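Local coordinates for protein PlzA (Borrelia burgdorferi, PDB 7MIE) that binds the second messenger c-di-GMP through a PilZ domain and probably acts as a receptor that relays this signal in the Lyme disease spirochaete, at residues K182-A190 / K200-Y208; A226-E234 / I240-S248. All blocks are in the same frame, centred on the assembly; numbering follows the deposited sequence.

Contact 1. Residues K182-A190 / K200-Y208. With C2E (9,9'-[(2R,3R,3aS,5S,7aR,9R,10R,10aS,12S,14aR)-3,5,10,12-tetrahydroxy-5,12-dioxidooctahydro-2H,7H-difuro[3,2-d:3',2'-j][1,3,7,9,2,8]tetraoxadiphosphacyclododecine-2,9-diyl]bis(2-amino-1,9-dihydro-6H-purin-6-one)), chain C.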
loop_
_atom_site.group_PDB
_atom_site.type_symbol
_atom_site.label_atom_id
_atom_site.label_comp_id
_atom_site.label_asym_id
_atom_site.label_seq_id
_atom_site.Cartn_x
_atom_site.Cartn_y
_atom_site.Cartn_z
ATOM N N LYS A 182 -7.284 -11.906 -10.743
ATOM C CA LYS A 182 -6.570 -11.721 -9.488
ATOM C C LYS A 182 -7.270 -10.653 -8.642
ATOM O O LYS A 182 -7.446 -10.832 -7.440
ATOM C CB LYS A 182 -5.118 -11.315 -9.776
ATOM C CG LYS A 182 -4.214 -11.144 -8.550
ATOM C CD LYS A 182 -4.129 -12.381 -7.642
ATOM C CE LYS A 182 -2.923 -12.349 -6.726
ATOM N NZ LYS A 182 -3.175 -11.428 -5.584
ATOM N N LEU A 183 -7.680 -9.552 -9.285
ATOM C CA LEU A 183 -8.386 -8.473 -8.595
ATOM C C LEU A 183 -9.727 -8.964 -8.063
ATOM O O LEU A 183 -10.380 -9.789 -8.697
ATOM C CB LEU A 183 -8.679 -7.389 -9.617
ATOM C CG LEU A 183 -7.539 -6.419 -9.883
ATOM C CD1 LEU A 183 -7.883 -5.635 -11.138
ATOM C CD2 LEU A 183 -7.307 -5.489 -8.676
ATOM N N LYS A 184 -10.149 -8.429 -6.920
ATOM C CA LYS A 184 -11.408 -8.873 -6.332
ATOM C C LYS A 184 -12.538 -7.998 -6.861
ATOM O O LYS A 184 -13.398 -7.574 -6.086
ATOM C CB LYS A 184 -11.373 -8.799 -4.801
ATOM C CG LYS A 184 -10.279 -9.591 -4.100
ATOM C CD LYS A 184 -10.458 -11.101 -4.145
ATOM C CE LYS A 184 -9.155 -11.866 -4.017
ATOM N NZ LYS A 184 -9.149 -13.071 -4.886
ATOM N N ILE A 185 -12.498 -7.690 -8.164
ATOM C CA ILE A 185 -13.624 -7.103 -8.880
ATOM C C ILE A 185 -14.024 -8.077 -9.982
ATOM O O ILE A 185 -13.218 -8.890 -10.386
ATOM C CB ILE A 185 -13.317 -5.706 -9.467
ATOM C CG1 ILE A 185 -12.316 -5.765 -10.620
ATOM C CG2 ILE A 185 -12.871 -4.731 -8.378
ATOM C CD1 ILE A 185 -12.232 -4.464 -11.405
ATOM N N ASP A 186 -15.262 -7.957 -10.473
ATOM C CA ASP A 186 -15.894 -9.006 -11.260
ATOM C C ASP A 186 -15.620 -8.809 -12.743
ATOM O O ASP A 186 -15.506 -9.773 -13.509
ATOM C CB ASP A 186 -17.410 -9.005 -11.031
ATOM C CG ASP A 186 -17.812 -9.660 -9.723
ATOM O OD1 ASP A 186 -17.017 -10.471 -9.200
ATOM O OD2 ASP A 186 -18.918 -9.365 -9.245
ATOM N N SER A 187 -15.599 -7.545 -13.151
ATOM C CA SER A 187 -15.454 -7.191 -14.545
ATOM C C SER A 187 -14.841 -5.804 -14.628
ATOM O O SER A 187 -14.609 -5.164 -13.601
ATOM C CB SER A 187 -16.800 -7.198 -15.257
ATOM O OG SER A 187 -17.450 -5.948 -15.066
ATOM N N ASP A 188 -14.620 -5.388 -15.880
ATOM C CA ASP A 188 -14.083 -4.100 -16.265
ATOM C C ASP A 188 -15.157 -3.016 -16.320
ATOM O O ASP A 188 -14.861 -1.885 -16.705
ATOM C CB ASP A 188 -13.316 -4.235 -17.580
ATOM C CG ASP A 188 -14.154 -4.512 -18.821
ATOM O OD1 ASP A 188 -15.365 -4.823 -18.689
ATOM O OD2 ASP A 188 -13.589 -4.400 -19.909
ATOM N N LYS A 189 -16.403 -3.344 -15.951
ATOM C CA LYS A 189 -17.465 -2.362 -16.126
ATOM C C LYS A 189 -17.482 -1.405 -14.942
ATOM O O LYS A 189 -17.421 -1.835 -13.798
ATOM C CB LYS A 189 -18.838 -3.025 -16.265
ATOM C CG LYS A 189 -19.062 -3.801 -17.558
ATOM C CD LYS A 189 -20.533 -4.057 -17.821
ATOM C CE LYS A 189 -20.770 -5.368 -18.540
ATOM N NZ LYS A 189 -20.349 -6.517 -17.704
ATOM N N ALA A 190 -17.569 -0.106 -15.240
ATOM C CA ALA A 190 -17.648 0.911 -14.206
ATOM C C ALA A 190 -18.515 2.071 -14.691
ATOM O O ALA A 190 -19.080 2.022 -15.788
ATOM C CB ALA A 190 -16.263 1.392 -13.819
ATOM N N LYS A 200 -21.630 4.981 -18.512
ATOM C CA LYS A 200 -20.913 3.718 -18.517
ATOM C C LYS A 200 -19.484 3.964 -18.985
ATOM O O LYS A 200 -19.227 4.877 -19.773
ATOM C CB LYS A 200 -21.553 2.746 -19.510
ATOM C CG LYS A 200 -22.674 1.872 -18.973
ATOM C CD LYS A 200 -22.829 0.584 -19.772
ATOM C CE LYS A 200 -24.274 0.216 -20.032
ATOM N NZ LYS A 200 -25.163 0.703 -18.949
ATOM N N CYS A 201 -18.548 3.144 -18.489
ATOM C CA CYS A 201 -17.201 3.173 -19.032
ATOM C C CYS A 201 -16.566 1.797 -18.855
ATOM O O CYS A 201 -17.123 0.957 -18.159
ATOM C CB CYS A 201 -16.379 4.303 -18.409
ATOM S SG CYS A 201 -16.067 4.109 -16.633
ATOM N N LEU A 202 -15.418 1.571 -19.504
ATOM C CA LEU A 202 -14.646 0.358 -19.258
ATOM C C LEU A 202 -13.349 0.740 -18.532
ATOM O O LEU A 202 -12.684 1.690 -18.933
ATOM C CB LEU A 202 -14.345 -0.353 -20.585
ATOM C CG LEU A 202 -15.569 -0.863 -21.353
ATOM C CD1 LEU A 202 -15.157 -1.723 -22.537
ATOM C CD2 LEU A 202 -16.511 -1.624 -20.427
ATOM N N ILE A 203 -13.012 0.014 -17.456
ATOM C CA ILE A 203 -11.714 0.237 -16.805
ATOM C C ILE A 203 -10.598 -0.346 -17.691
ATOM O O ILE A 203 -10.627 -1.535 -18.021
ATOM C CB ILE A 203 -11.668 -0.369 -15.383
ATOM C CG1 ILE A 203 -12.885 0.005 -14.517
ATOM C CG2 ILE A 203 -10.328 -0.004 -14.719
ATOM C CD1 ILE A 203 -13.047 -0.850 -13.277
ATOM N N LYS A 204 -9.591 0.479 -18.015
ATOM C CA LYS A 204 -8.417 0.054 -18.771
ATOM C C LYS A 204 -7.218 -0.182 -17.854
ATOM O O LYS A 204 -6.455 -1.107 -18.107
ATOM C CB LYS A 204 -8.080 1.049 -19.883
ATOM C CG LYS A 204 -9.206 1.277 -20.889
ATOM C CD LYS A 204 -9.971 0.016 -21.306
ATOM C CE LYS A 204 -9.232 -0.873 -22.293
ATOM N NZ LYS A 204 -10.038 -2.066 -22.682
ATOM N N ASP A 205 -7.041 0.657 -16.814
ATOM C CA ASP A 205 -6.002 0.411 -15.825
ATOM C C ASP A 205 -6.380 1.031 -14.483
ATOM O O ASP A 205 -7.237 1.928 -14.423
ATOM C CB ASP A 205 -4.599 0.783 -16.342
ATOM C CG ASP A 205 -4.310 2.263 -16.549
ATOM O OD1 ASP A 205 -4.534 3.025 -15.615
ATOM O OD2 ASP A 205 -3.812 2.641 -17.671
ATOM N N LEU A 206 -5.777 0.483 -13.426
ATOM C CA LEU A 206 -5.997 0.943 -12.052
ATOM C C LEU A 206 -4.655 1.108 -11.344
ATOM O O LEU A 206 -3.720 0.351 -11.590
ATOM C CB LEU A 206 -6.803 -0.096 -11.255
ATOM C CG LEU A 206 -8.261 -0.318 -11.677
ATOM C CD1 LEU A 206 -8.903 -1.423 -10.819
ATOM C CD2 LEU A 206 -9.049 0.994 -11.501
ATOM N N SER A 207 -4.606 2.036 -10.381
ATOM C CA SER A 207 -3.458 2.120 -9.501
ATOM C C SER A 207 -3.936 2.650 -8.156
ATOM O O SER A 207 -5.112 2.996 -7.993
ATOM C CB SER A 207 -2.396 3.003 -10.134
ATOM O OG SER A 207 -2.888 4.332 -10.196
ATOM N N TYR A 208 -3.023 2.738 -7.188
ATOM C CA TYR A 208 -3.361 3.275 -5.880
ATOM C C TYR A 208 -4.014 4.660 -6.006
ATOM O O TYR A 208 -4.923 4.965 -5.244
ATOM C CB TYR A 208 -2.080 3.371 -5.025
ATOM C CG TYR A 208 -1.675 2.082 -4.333
ATOM C CD1 TYR A 208 -2.557 1.416 -3.491
ATOM C CD2 TYR A 208 -0.393 1.561 -4.495
ATOM C CE1 TYR A 208 -2.207 0.233 -2.841
ATOM C CE2 TYR A 208 0.000 0.419 -3.797
ATOM C CZ TYR A 208 -0.906 -0.247 -2.994
ATOM O OH TYR A 208 -0.541 -1.375 -2.314
HETATM P P1 C2E C . -0.711 13.879 -11.909
HETATM O O2P C2E C . -0.919 14.061 -13.351
HETATM O O1P C2E C . -1.255 14.869 -10.910
HETATM O "O5'" C2E C . -1.511 12.526 -11.572
HETATM C "C5'" C2E C . -1.635 12.144 -10.192
HETATM C "C4'" C2E C . -1.972 10.673 -10.109
HETATM O "O4'" C2E C . -3.191 10.413 -10.839
HETATM C "C3'" C2E C . -0.956 9.726 -10.754
HETATM O "O3'" C2E C . 0.076 9.498 -9.801
HETATM C "C2'" C2E C . -1.837 8.449 -10.824
HETATM O "O2'" C2E C . -1.985 7.903 -9.528
HETATM C "C1'" C2E C . -3.201 9.045 -11.211
HETATM N N9 C2E C . -3.455 8.948 -12.640
HETATM C C8 C2E C . -3.477 9.934 -13.600
HETATM N N7 C2E C . -3.742 9.484 -14.796
HETATM C C5 C2E C . -3.864 8.102 -14.610
HETATM C C6 C2E C . -4.117 7.072 -15.544
HETATM O O6 C2E C . -4.219 7.187 -16.775
HETATM N N1 C2E C . -4.146 5.813 -14.916
HETATM C C2 C2E C . -3.976 5.591 -13.565
HETATM N N2 C2E C . -4.023 4.317 -13.118
HETATM N N3 C2E C . -3.733 6.555 -12.684
HETATM C C4 C2E C . -3.696 7.776 -13.287
HETATM P P11 C2E C . 1.477 8.893 -10.347
HETATM O O21 C2E C . 2.238 8.594 -9.100
HETATM O O11 C2E C . 1.134 7.744 -11.255
HETATM O O5A C2E C . 2.055 10.100 -11.249
HETATM C C5A C2E C . 2.624 11.206 -10.504
HETATM C C4A C2E C . 2.838 12.355 -11.448
HETATM O O4A C2E C . 3.815 11.993 -12.451
HETATM C C3A C2E C . 1.596 12.744 -12.251
HETATM O O3A C2E C . 0.789 13.564 -11.408
HETATM C C2A C2E C . 2.241 13.447 -13.443
HETATM O O2A C2E C . 2.671 14.763 -13.125
HETATM C C1A C2E C . 3.435 12.518 -13.692
HETATM N N91 C2E C . 3.188 11.463 -14.657
HETATM C C81 C2E C . 3.014 10.117 -14.411
HETATM N N71 C2E C . 2.806 9.442 -15.513
HETATM C C51 C2E C . 2.859 10.387 -16.541
HETATM C C61 C2E C . 2.719 10.247 -17.953
HETATM O O61 C2E C . 2.534 9.234 -18.640
HETATM N N11 C2E C . 2.854 11.471 -18.603
HETATM C C21 C2E C . 3.039 12.684 -17.991
HETATM N N21 C2E C . 3.128 13.747 -18.810
HETATM N N31 C2E C . 3.220 12.825 -16.677
HETATM C C41 C2E C . 3.093 11.633 -16.014
HETATM O O HOH W 1 -11.162 -3.405 -19.909
#
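Asp188, Lys189 and Ala190 pair antiparallel with Cys201, Leu202 and Ile203 through three backbone hydrogen bonds: Ile203 N to Asp188 O, Ala190 N to Cys201 O and Cys201 N to Ala190 O. This is a beta hairpin of the c-di-GMP-binding PilZ barrel, strands 189-193 and 198-207, with Ala190 and Cys201 as a hydrogen-bonded pair and Lys189 and Leu202 as a non-hydrogen-bonded one. The bond at Asp188 is short and nearly straight (N-H...O 171°), whereas Cys201 N stands above the carbonyl plane of Ala190. Ser187 OG accepts from Lys189 N, an ST turn just ahead of the first paired residue of the strand.

Ala190 CB sits in the angle between two partners, 3.7 Å from Ile203 CG1 and 3.9 Å from Cys201 SG, on the buried face of the sheet, where Phe231 and Phe233 of the neighbouring strand 228-233 also touch it. Ile185 meets Ile203 tip to tip, CD1 against CD1. Leu183 CD1 also touches Leu206 CD1, at 4.3 Å, so Leu183 and Ile185, in the loop that follows helix 177-182, lay apolar groups against strand 198-207. At the surface, the Asp188 carboxylate lies across Leu202 CD2. A water donates to Asp188 OD2 and to Ile203 O and accepts from Lys204 NZ, linking two side chains whose charged atoms stay 5.1 Å apart (OD2 to NZ).

Lys204 and Asp205 form a classic beta bulge opposite Leu212. Within it, Asp205 CG lies between its backbone N and carbonyl carbon (chi1 69°), and the carboxylate reads the guanine edge of c-di-GMP: the single oxygen Asp205 OD1 accepts from both N1 and N2 of the base, each at 2.9 Å.

Contact 2. Residues A226-E234 / I240-S248. With C2E (9,9'-[(2R,3R,3aS,5S,7aR,9R,10R,10aS,12S,14aR)-3,5,10,12-tetrahydroxy-5,12-dioxidooctahydro-2H,7H-difuro[3,2-d:3',2'-j][1,3,7,9,2,8]tetraoxadiphosphacyclododecine-2,9-diyl]bis(2-amino-1,9-dihydro-6H-purin-6-one)), chain C.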
loop_
_atom_site.group_PDB
_atom_site.type_symbol
_atom_site.label_atom_id
_atom_site.label_comp_id
_atom_site.label_asym_id
_atom_site.label_seq_id
_atom_site.Cartn_x
_atom_site.Cartn_y
_atom_site.Cartn_z
ATOM N N ALA A 226 -9.883 20.498 -16.818
ATOM C CA ALA A 226 -10.087 19.599 -15.654
ATOM C C ALA A 226 -11.539 19.686 -15.184
ATOM O O ALA A 226 -12.145 20.754 -15.242
ATOM C CB ALA A 226 -9.115 19.941 -14.548
ATOM N N ILE A 227 -12.081 18.539 -14.754
ATOM C CA ILE A 227 -13.438 18.407 -14.240
ATOM C C ILE A 227 -13.399 17.494 -13.019
ATOM O O ILE A 227 -12.535 16.618 -12.937
ATOM C CB ILE A 227 -14.389 17.812 -15.296
ATOM C CG1 ILE A 227 -13.777 16.587 -15.982
ATOM C CG2 ILE A 227 -14.829 18.869 -16.298
ATOM C CD1 ILE A 227 -14.758 15.465 -16.249
ATOM N N ASP A 228 -14.354 17.706 -12.105
ATOM C CA ASP A 228 -14.563 16.864 -10.942
ATOM C C ASP A 228 -15.487 15.721 -11.330
ATOM O O ASP A 228 -16.465 15.929 -12.048
ATOM C CB ASP A 228 -15.289 17.613 -9.827
ATOM C CG ASP A 228 -14.388 18.328 -8.837
ATOM O OD1 ASP A 228 -13.152 18.359 -9.050
ATOM O OD2 ASP A 228 -14.934 18.861 -7.853
ATOM N N LEU A 229 -15.188 14.516 -10.822
ATOM C CA LEU A 229 -16.006 13.373 -11.167
ATOM C C LEU A 229 -16.028 12.355 -10.034
ATOM O O LEU A 229 -15.311 12.468 -9.053
ATOM C CB LEU A 229 -15.497 12.761 -12.474
ATOM C CG LEU A 229 -14.040 12.305 -12.452
ATOM C CD1 LEU A 229 -13.935 10.907 -11.848
ATOM C CD2 LEU A 229 -13.465 12.323 -13.854
ATOM N N ILE A 230 -16.927 11.385 -10.171
ATOM C CA ILE A 230 -17.021 10.294 -9.227
ATOM C C ILE A 230 -16.913 9.016 -10.053
ATOM O O ILE A 230 -17.655 8.815 -11.018
ATOM C CB ILE A 230 -18.301 10.361 -8.357
ATOM C CG1 ILE A 230 -18.287 11.586 -7.436
ATOM C CG2 ILE A 230 -18.465 9.080 -7.556
ATOM C CD1 ILE A 230 -19.646 12.028 -6.950
ATOM N N PHE A 231 -15.892 8.217 -9.724
ATOM C CA PHE A 231 -15.668 6.941 -10.386
ATOM C C PHE A 231 -16.224 5.859 -9.483
ATOM O O PHE A 231 -15.975 5.860 -8.286
ATOM C CB PHE A 231 -14.155 6.762 -10.598
ATOM C CG PHE A 231 -13.660 5.389 -10.991
ATOM C CD1 PHE A 231 -13.982 4.854 -12.229
ATOM C CD2 PHE A 231 -12.816 4.666 -10.151
ATOM C CE1 PHE A 231 -13.470 3.620 -12.615
ATOM C CE2 PHE A 231 -12.300 3.432 -10.541
ATOM C CZ PHE A 231 -12.641 2.914 -11.769
ATOM N N SER A 232 -16.986 4.931 -10.068
ATOM C CA SER A 232 -17.570 3.897 -9.246
ATOM C C SER A 232 -17.674 2.587 -10.010
ATOM O O SER A 232 -17.704 2.548 -11.253
ATOM C CB SER A 232 -18.932 4.348 -8.698
ATOM O OG SER A 232 -19.886 4.377 -9.744
ATOM N N PHE A 233 -17.702 1.512 -9.230
ATOM C CA PHE A 233 -17.960 0.195 -9.785
ATOM C C PHE A 233 -18.590 -0.700 -8.724
ATOM O O PHE A 233 -18.416 -0.489 -7.527
ATOM C CB PHE A 233 -16.660 -0.448 -10.272
ATOM C CG PHE A 233 -15.512 -0.365 -9.290
ATOM C CD1 PHE A 233 -14.654 0.732 -9.288
ATOM C CD2 PHE A 233 -15.249 -1.407 -8.408
ATOM C CE1 PHE A 233 -13.578 0.786 -8.406
ATOM C CE2 PHE A 233 -14.169 -1.352 -7.534
ATOM C CZ PHE A 233 -13.330 -0.257 -7.535
ATOM N N GLU A 234 -19.276 -1.748 -9.187
ATOM C CA GLU A 234 -19.967 -2.648 -8.277
ATOM C C GLU A 234 -18.913 -3.376 -7.464
ATOM O O GLU A 234 -17.876 -3.774 -7.993
ATOM C CB GLU A 234 -20.822 -3.652 -9.053
ATOM C CG GLU A 234 -21.962 -3.005 -9.822
ATOM C CD GLU A 234 -23.352 -3.110 -9.210
ATOM O OE1 GLU A 234 -24.333 -3.047 -9.980
ATOM O OE2 GLU A 234 -23.461 -3.223 -7.966
ATOM N N ILE A 240 -18.619 0.895 -4.973
ATOM C CA ILE A 240 -17.577 1.754 -4.400
ATOM C C ILE A 240 -17.525 3.046 -5.206
ATOM O O ILE A 240 -17.540 3.014 -6.434
ATOM C CB ILE A 240 -16.200 1.058 -4.395
ATOM C CG1 ILE A 240 -16.131 -0.015 -3.308
ATOM C CG2 ILE A 240 -15.067 2.067 -4.220
ATOM C CD1 ILE A 240 -14.722 -0.422 -2.943
ATOM N N PHE A 241 -17.513 4.175 -4.501
ATOM C CA PHE A 241 -17.504 5.501 -5.086
ATOM C C PHE A 241 -16.195 6.177 -4.695
ATOM O O PHE A 241 -15.833 6.210 -3.513
ATOM C CB PHE A 241 -18.683 6.335 -4.576
ATOM C CG PHE A 241 -20.022 5.752 -4.949
ATOM C CD1 PHE A 241 -20.615 6.049 -6.167
ATOM C CD2 PHE A 241 -20.661 4.861 -4.101
ATOM C CE1 PHE A 241 -21.822 5.463 -6.533
ATOM C CE2 PHE A 241 -21.876 4.290 -4.456
ATOM C CZ PHE A 241 -22.452 4.591 -5.670
ATOM N N ILE A 242 -15.519 6.726 -5.708
ATOM C CA ILE A 242 -14.265 7.437 -5.482
ATOM C C ILE A 242 -14.321 8.763 -6.213
ATOM O O ILE A 242 -14.433 8.819 -7.434
ATOM C CB ILE A 242 -13.052 6.610 -5.979
ATOM C CG1 ILE A 242 -13.170 5.151 -5.532
ATOM C CG2 ILE A 242 -11.750 7.254 -5.516
ATOM C CD1 ILE A 242 -12.112 4.234 -6.114
ATOM N N GLU A 243 -14.129 9.842 -5.447
ATOM C CA GLU A 243 -14.088 11.179 -6.011
ATOM C C GLU A 243 -12.696 11.443 -6.569
ATOM O O GLU A 243 -11.698 11.023 -5.986
ATOM C CB GLU A 243 -14.460 12.176 -4.912
ATOM C CG GLU A 243 -15.832 11.864 -4.317
ATOM C CD GLU A 243 -16.280 12.825 -3.215
ATOM O OE1 GLU A 243 -16.070 14.037 -3.397
ATOM O OE2 GLU A 243 -16.800 12.352 -2.158
ATOM N N GLY A 244 -12.659 12.133 -7.705
ATOM C CA GLY A 244 -11.403 12.422 -8.379
ATOM C C GLY A 244 -11.548 13.545 -9.405
ATOM O O GLY A 244 -12.597 14.184 -9.506
ATOM N N LYS A 245 -10.459 13.789 -10.139
ATOM C CA LYS A 245 -10.364 14.841 -11.141
ATOM C C LYS A 245 -9.756 14.256 -12.407
ATOM O O LYS A 245 -8.941 13.334 -12.349
ATOM C CB LYS A 245 -9.477 15.979 -10.623
ATOM C CG LYS A 245 -10.025 16.661 -9.376
ATOM C CD LYS A 245 -9.279 17.909 -8.957
ATOM C CE LYS A 245 -9.711 18.441 -7.602
ATOM N NZ LYS A 245 -11.097 18.044 -7.251
ATOM N N SER A 246 -10.161 14.803 -13.549
ATOM C CA SER A 246 -9.632 14.369 -14.830
ATOM C C SER A 246 -8.200 14.875 -14.990
ATOM O O SER A 246 -7.849 15.927 -14.455
ATOM C CB SER A 246 -10.520 14.806 -15.956
ATOM O OG SER A 246 -10.523 16.229 -16.007
ATOM N N LYS A 247 -7.355 14.079 -15.659
ATOM C CA LYS A 247 -5.960 14.454 -15.878
ATOM C C LYS A 247 -5.582 14.333 -17.348
ATOM O O LYS A 247 -4.717 15.045 -17.833
ATOM C CB LYS A 247 -4.977 13.562 -15.113
ATOM C CG LYS A 247 -4.879 13.843 -13.626
ATOM C CD LYS A 247 -4.539 15.289 -13.319
ATOM C CE LYS A 247 -4.559 15.579 -11.837
ATOM N NZ LYS A 247 -3.758 16.785 -11.520
ATOM N N SER A 248 -6.175 13.384 -18.057
ATOM C CA SER A 248 -5.857 13.300 -19.462
ATOM C C SER A 248 -7.119 12.904 -20.197
ATOM O O SER A 248 -7.959 12.195 -19.647
ATOM C CB SER A 248 -4.733 12.313 -19.714
ATOM O OG SER A 248 -5.266 10.995 -19.730
HETATM P P1 C2E C . -0.711 13.879 -11.909
HETATM O O2P C2E C . -0.919 14.061 -13.351
HETATM O O1P C2E C . -1.255 14.869 -10.910
HETATM O "O5'" C2E C . -1.511 12.526 -11.572
HETATM C "C5'" C2E C . -1.635 12.144 -10.192
HETATM C "C4'" C2E C . -1.972 10.673 -10.109
HETATM O "O4'" C2E C . -3.191 10.413 -10.839
HETATM C "C3'" C2E C . -0.956 9.726 -10.754
HETATM O "O3'" C2E C . 0.076 9.498 -9.801
HETATM C "C2'" C2E C . -1.837 8.449 -10.824
HETATM O "O2'" C2E C . -1.985 7.903 -9.528
HETATM C "C1'" C2E C . -3.201 9.045 -11.211
HETATM N N9 C2E C . -3.455 8.948 -12.640
HETATM C C8 C2E C . -3.477 9.934 -13.600
HETATM N N7 C2E C . -3.742 9.484 -14.796
HETATM C C5 C2E C . -3.864 8.102 -14.610
HETATM C C6 C2E C . -4.117 7.072 -15.544
HETATM O O6 C2E C . -4.219 7.187 -16.775
HETATM N N1 C2E C . -4.146 5.813 -14.916
HETATM C C2 C2E C . -3.976 5.591 -13.565
HETATM N N2 C2E C . -4.023 4.317 -13.118
HETATM N N3 C2E C . -3.733 6.555 -12.684
HETATM C C4 C2E C . -3.696 7.776 -13.287
HETATM P P11 C2E C . 1.477 8.893 -10.347
HETATM O O21 C2E C . 2.238 8.594 -9.100
HETATM O O11 C2E C . 1.134 7.744 -11.255
HETATM O O5A C2E C . 2.055 10.100 -11.249
HETATM C C5A C2E C . 2.624 11.206 -10.504
HETATM C C4A C2E C . 2.838 12.355 -11.448
HETATM O O4A C2E C . 3.815 11.993 -12.451
HETATM C C3A C2E C . 1.596 12.744 -12.251
HETATM O O3A C2E C . 0.789 13.564 -11.408
HETATM C C2A C2E C . 2.241 13.447 -13.443
HETATM O O2A C2E C . 2.671 14.763 -13.125
HETATM C C1A C2E C . 3.435 12.518 -13.692
HETATM N N91 C2E C . 3.188 11.463 -14.657
HETATM C C81 C2E C . 3.014 10.117 -14.411
HETATM N N71 C2E C . 2.806 9.442 -15.513
HETATM C C51 C2E C . 2.859 10.387 -16.541
HETATM C C61 C2E C . 2.719 10.247 -17.953
HETATM O O61 C2E C . 2.534 9.234 -18.640
HETATM N N11 C2E C . 2.854 11.471 -18.603
HETATM C C21 C2E C . 3.039 12.684 -17.991
HETATM N N21 C2E C . 3.128 13.747 -18.810
HETATM N N31 C2E C . 3.220 12.825 -16.677
HETATM C C41 C2E C . 3.093 11.633 -16.014
#
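Asp228 and Lys245 lie side by side across the antiparallel strands 228-233 and 240-248, their side chains pointing the same way. Lys245 runs extended until a bend at its last torsion (chi4 -25°) turns NZ onto Asp228 OD1 at 2.7 Å; it arrives on the syn side, 31° out of the carboxylate plane, and forms a salt bridge. Lys245 CG, CD and CE also follow that oxygen.

Further along this outer face, Ile230 has a different neighbour on each branch. CG1 runs beside Glu243 CG, while CG2 meets Phe241 CD1 at the ring edge, in its plane, 4.0 Å away. Ser232 CB approaches the same ring carbon obliquely at 3.5 Å. The polar ends turn elsewhere: Ser232 OG to Glu239, and the Glu243 carboxylate to Lys270.

On the buried face, Phe231 and Ile242 run alongside each other, and Ile242 CD1 reaches the edge of the Phe231 ring at CD2. Phe233 is turned differently: with chi1 at 47° its ring folds toward the partner strand and presents a face to Ile240 CB. Gly244 contributes no side chain here, and Leu229 CG lies over its carbonyl, 3.8 Å from Gly244 O. Tyr275 of helix 273-283 closes over Phe233 and Ile242.

At the far end Ser246 OG accepts from Ile227 N at 3.1 Å while Ser246 N donates to Ile227 O, two hydrogen bonds that continue the pairing one residue before strand 228-233 begins. Lys247 points away from this pairing, bends at chi2, and brings NZ to phosphate oxygen O1P of c-di-GMP in a weak hydrogen bond of 3.2 Å. With Ser248 it forms a classic beta bulge opposite Gly263, on a beta hairpin of the PilZ barrel that contributes to the c-di-GMP site.

Overall arrangement
Contacts 1 and 2 come in series along the chain, their centres about 13 Å apart, and each is a beta hairpin of the same antiparallel sheet. Strands 189-193 and 228-233 are neighbours in it, which puts the two hairpins edge to edge: Ala190 CB packs 3.8 Å from Phe231 CE1, and Ile185 CG2 lies 3.7 Å from Phe233 CE2. Strands 210-215 and 260-266 link 198-207 to 240-250 on the other side, closing the barrel, and helix 273-283 packs against both contacts. Each hairpin also reaches the same c-di-GMP molecule, contact 1 at a guanine and contact 2 at a phosphate, through a weak bond, with Arg168 and Arg172 as further partners.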